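Long-range contact in bacterioferritin comigratory protein (Xylella fastidiosa, PDB 3IXR), which probably reduces hydrogen peroxide and organic hydroperoxides as a thiol-dependent peroxiredoxin of the PrxQ type: residues Val55-Tyr59 with Leu120-Val126. The protein carries 1 engineered substitution. Residues are numbered along the deposited sequence; the frame is centred on the assembly and turned at random.
Sequences VLYFY and LCKAFDV
Phe58 drives its ring from the strand into the last turn of helix 119-123, a worked example in which two side chains on the same side of a strand, Leu56 and Phe58, pack against a helix end and the turn after it. With CG anti to its carbonyl carbon (chi1 -64°), the ring reaches Phe124: Phe58 CZ lies 3.6 Å from Phe124 CB. The two rings meet obliquely, planes at 44° and centroids 5.5 Å apart. Val126 CG1 lies over one face, 4.3 Å from the centroid of the Phe58 ring in a CH-pi contact, while Val126 CG2 touches CD2 of that ring; Cys121 SG comes to the ring's edge, 3.9 Å from Phe58 CD2. Two residues earlier, Leu56 sets CD2 over a face of the Phe124 ring, 3.8 Å from its centroid. This apolar interior is the tight part. Across the helix the packing gives way to solvent: Lys122 points away and is exposed, and Asp125, at positive phi in the Schellman motif that ends the helix, is partly exposed. Strand 53-58 runs between strands 86-92 and 137-147 of the thioredoxin-like sheet; Tyr57 faces helix 65-82, whereas Leu56 and Phe58 face the end of helix 119-123 and the residues following it, where Phe124 also meets Phe145 of strand 137-147.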
loop_
_atom_site.group_PDB
_atom_site.type_symbol
_atom_site.label_atom_id
_atom_site.label_comp_id
_atom_site.label_asym_id
_atom_site.label_seq_id
_atom_site.Cartn_x
_atom_site.Cartn_y
_atom_site.Cartn_z
ATOM N N VAL A 55 -0.870 -2.142 -6.480
ATOM C CA VAL A 55 -0.301 -2.706 -5.249
ATOM C C VAL A 55 -0.430 -1.663 -4.188
ATOM O O VAL A 55 0.220 -0.617 -4.281
ATOM C CB VAL A 55 1.193 -3.063 -5.368
ATOM C CG1 VAL A 55 1.700 -3.662 -4.008
ATOM C CG2 VAL A 55 1.369 -4.218 -6.541
ATOM N N LEU A 56 -1.271 -1.948 -3.209
ATOM C CA LEU A 56 -1.498 -0.995 -2.118
ATOM C C LEU A 56 -0.840 -1.619 -0.851
ATOM O O LEU A 56 -1.272 -2.638 -0.313
ATOM C CB LEU A 56 -2.999 -0.839 -1.927
ATOM C CG LEU A 56 -3.403 0.246 -0.937
ATOM C CD1 LEU A 56 -3.128 1.634 -1.616
ATOM C CD2 LEU A 56 -4.918 0.067 -0.724
ATOM N N TYR A 57 0.306 -1.033 -0.487
ATOM C CA TYR A 57 1.090 -1.634 0.632
ATOM C C TYR A 57 1.043 -0.728 1.879
ATOM O O TYR A 57 1.353 0.501 1.761
ATOM C CB TYR A 57 2.510 -2.044 0.178
ATOM C CG TYR A 57 3.586 -0.947 0.267
ATOM C CD1 TYR A 57 3.948 -0.242 -0.893
ATOM C CD2 TYR A 57 4.312 -0.749 1.490
ATOM C CE1 TYR A 57 4.970 0.746 -0.830
ATOM C CE2 TYR A 57 5.288 0.224 1.573
ATOM C CZ TYR A 57 5.658 0.913 0.375
ATOM O OH TYR A 57 6.639 1.946 0.308
ATOM N N PHE A 58 0.609 -1.326 2.974
ATOM C CA PHE A 58 0.558 -0.584 4.268
ATOM C C PHE A 58 1.773 -0.874 5.111
ATOM O O PHE A 58 2.167 -2.060 5.252
ATOM C CB PHE A 58 -0.675 -1.033 5.076
ATOM C CG PHE A 58 -2.019 -0.703 4.398
ATOM C CD1 PHE A 58 -2.563 -1.434 3.319
ATOM C CD2 PHE A 58 -2.738 0.401 4.886
ATOM C CE1 PHE A 58 -3.811 -1.086 2.706
ATOM C CE2 PHE A 58 -4.030 0.734 4.284
ATOM C CZ PHE A 58 -4.527 0.026 3.165
ATOM N N TYR A 59 2.367 0.161 5.724
ATOM C CA TYR A 59 3.510 -0.044 6.585
ATOM C C TYR A 59 3.296 0.787 7.830
ATOM O O TYR A 59 2.539 1.769 7.806
ATOM C CB TYR A 59 4.798 0.389 5.850
ATOM C CG TYR A 59 4.826 1.775 5.420
ATOM C CD1 TYR A 59 5.432 2.725 6.239
ATOM C CD2 TYR A 59 4.254 2.181 4.201
ATOM C CE1 TYR A 59 5.431 4.083 5.830
ATOM C CE2 TYR A 59 4.255 3.541 3.731
ATOM C CZ TYR A 59 4.821 4.459 4.590
ATOM O OH TYR A 59 4.815 5.742 4.143
ATOM N N LEU A 120 -8.300 4.510 5.047
ATOM C CA LEU A 120 -7.967 3.331 4.266
ATOM C C LEU A 120 -7.577 2.191 5.206
ATOM O O LEU A 120 -7.815 1.006 4.933
ATOM C CB LEU A 120 -6.703 3.555 3.423
ATOM C CG LEU A 120 -6.963 4.221 2.161
ATOM C CD1 LEU A 120 -5.645 4.267 1.395
ATOM C CD2 LEU A 120 -8.088 3.629 1.309
ATOM N N CYS A 121 -6.870 2.511 6.292
ATOM C CA CYS A 121 -6.383 1.511 7.240
ATOM C C CYS A 121 -7.565 0.714 7.834
ATOM O O CYS A 121 -7.509 -0.473 7.923
ATOM C CB CYS A 121 -5.577 2.202 8.371
ATOM S SG CYS A 121 -3.909 2.647 7.899
ATOM N N LYS A 122 -8.647 1.391 8.214
ATOM C CA LYS A 122 -9.778 0.695 8.758
ATOM C C LYS A 122 -10.527 -0.081 7.648
ATOM O O LYS A 122 -10.968 -1.186 7.886
ATOM C CB LYS A 122 -10.690 1.802 9.341
ATOM C CG LYS A 122 -10.098 2.247 10.704
ATOM C CD LYS A 122 -11.085 3.248 11.418
ATOM C CE LYS A 122 -10.924 4.714 11.012
ATOM N NZ LYS A 122 -12.048 5.533 11.676
ATOM N N ALA A 123 -10.642 0.518 6.457
ATOM C CA ALA A 123 -11.294 -0.113 5.291
ATOM C C ALA A 123 -10.649 -1.451 4.959
ATOM O O ALA A 123 -11.311 -2.443 4.763
ATOM C CB ALA A 123 -11.394 0.801 4.117
ATOM N N PHE A 124 -9.300 -1.450 4.977
ATOM C CA PHE A 124 -8.553 -2.677 4.626
ATOM C C PHE A 124 -8.289 -3.533 5.879
ATOM O O PHE A 124 -7.700 -4.628 5.802
ATOM C CB PHE A 124 -7.247 -2.301 3.835
ATOM C CG PHE A 124 -7.507 -1.981 2.399
ATOM C CD1 PHE A 124 -8.009 -0.722 2.002
ATOM C CD2 PHE A 124 -7.348 -2.941 1.385
ATOM C CE1 PHE A 124 -8.276 -0.431 0.697
ATOM C CE2 PHE A 124 -7.597 -2.688 0.093
ATOM C CZ PHE A 124 -8.075 -1.433 -0.305
ATOM N N ASP A 125 -8.745 -3.062 7.049
ATOM C CA ASP A 125 -8.706 -3.822 8.282
ATOM C C ASP A 125 -7.260 -4.178 8.683
ATOM O O ASP A 125 -6.992 -5.278 9.115
ATOM C CB ASP A 125 -9.584 -5.118 8.206
ATOM C CG ASP A 125 -9.905 -5.714 9.572
ATOM O OD1 ASP A 125 -9.750 -5.057 10.618
ATOM O OD2 ASP A 125 -10.268 -6.894 9.598
ATOM N N VAL A 126 -6.396 -3.198 8.596
ATOM C CA VAL A 126 -4.986 -3.394 8.961
ATOM C C VAL A 126 -4.627 -2.790 10.312
ATOM O O VAL A 126 -3.514 -2.898 10.782
ATOM C CB VAL A 126 -3.994 -2.832 7.851
ATOM C CG1 VAL A 126 -4.309 -3.483 6.493
ATOM C CG2 VAL A 126 -4.009 -1.237 7.868
#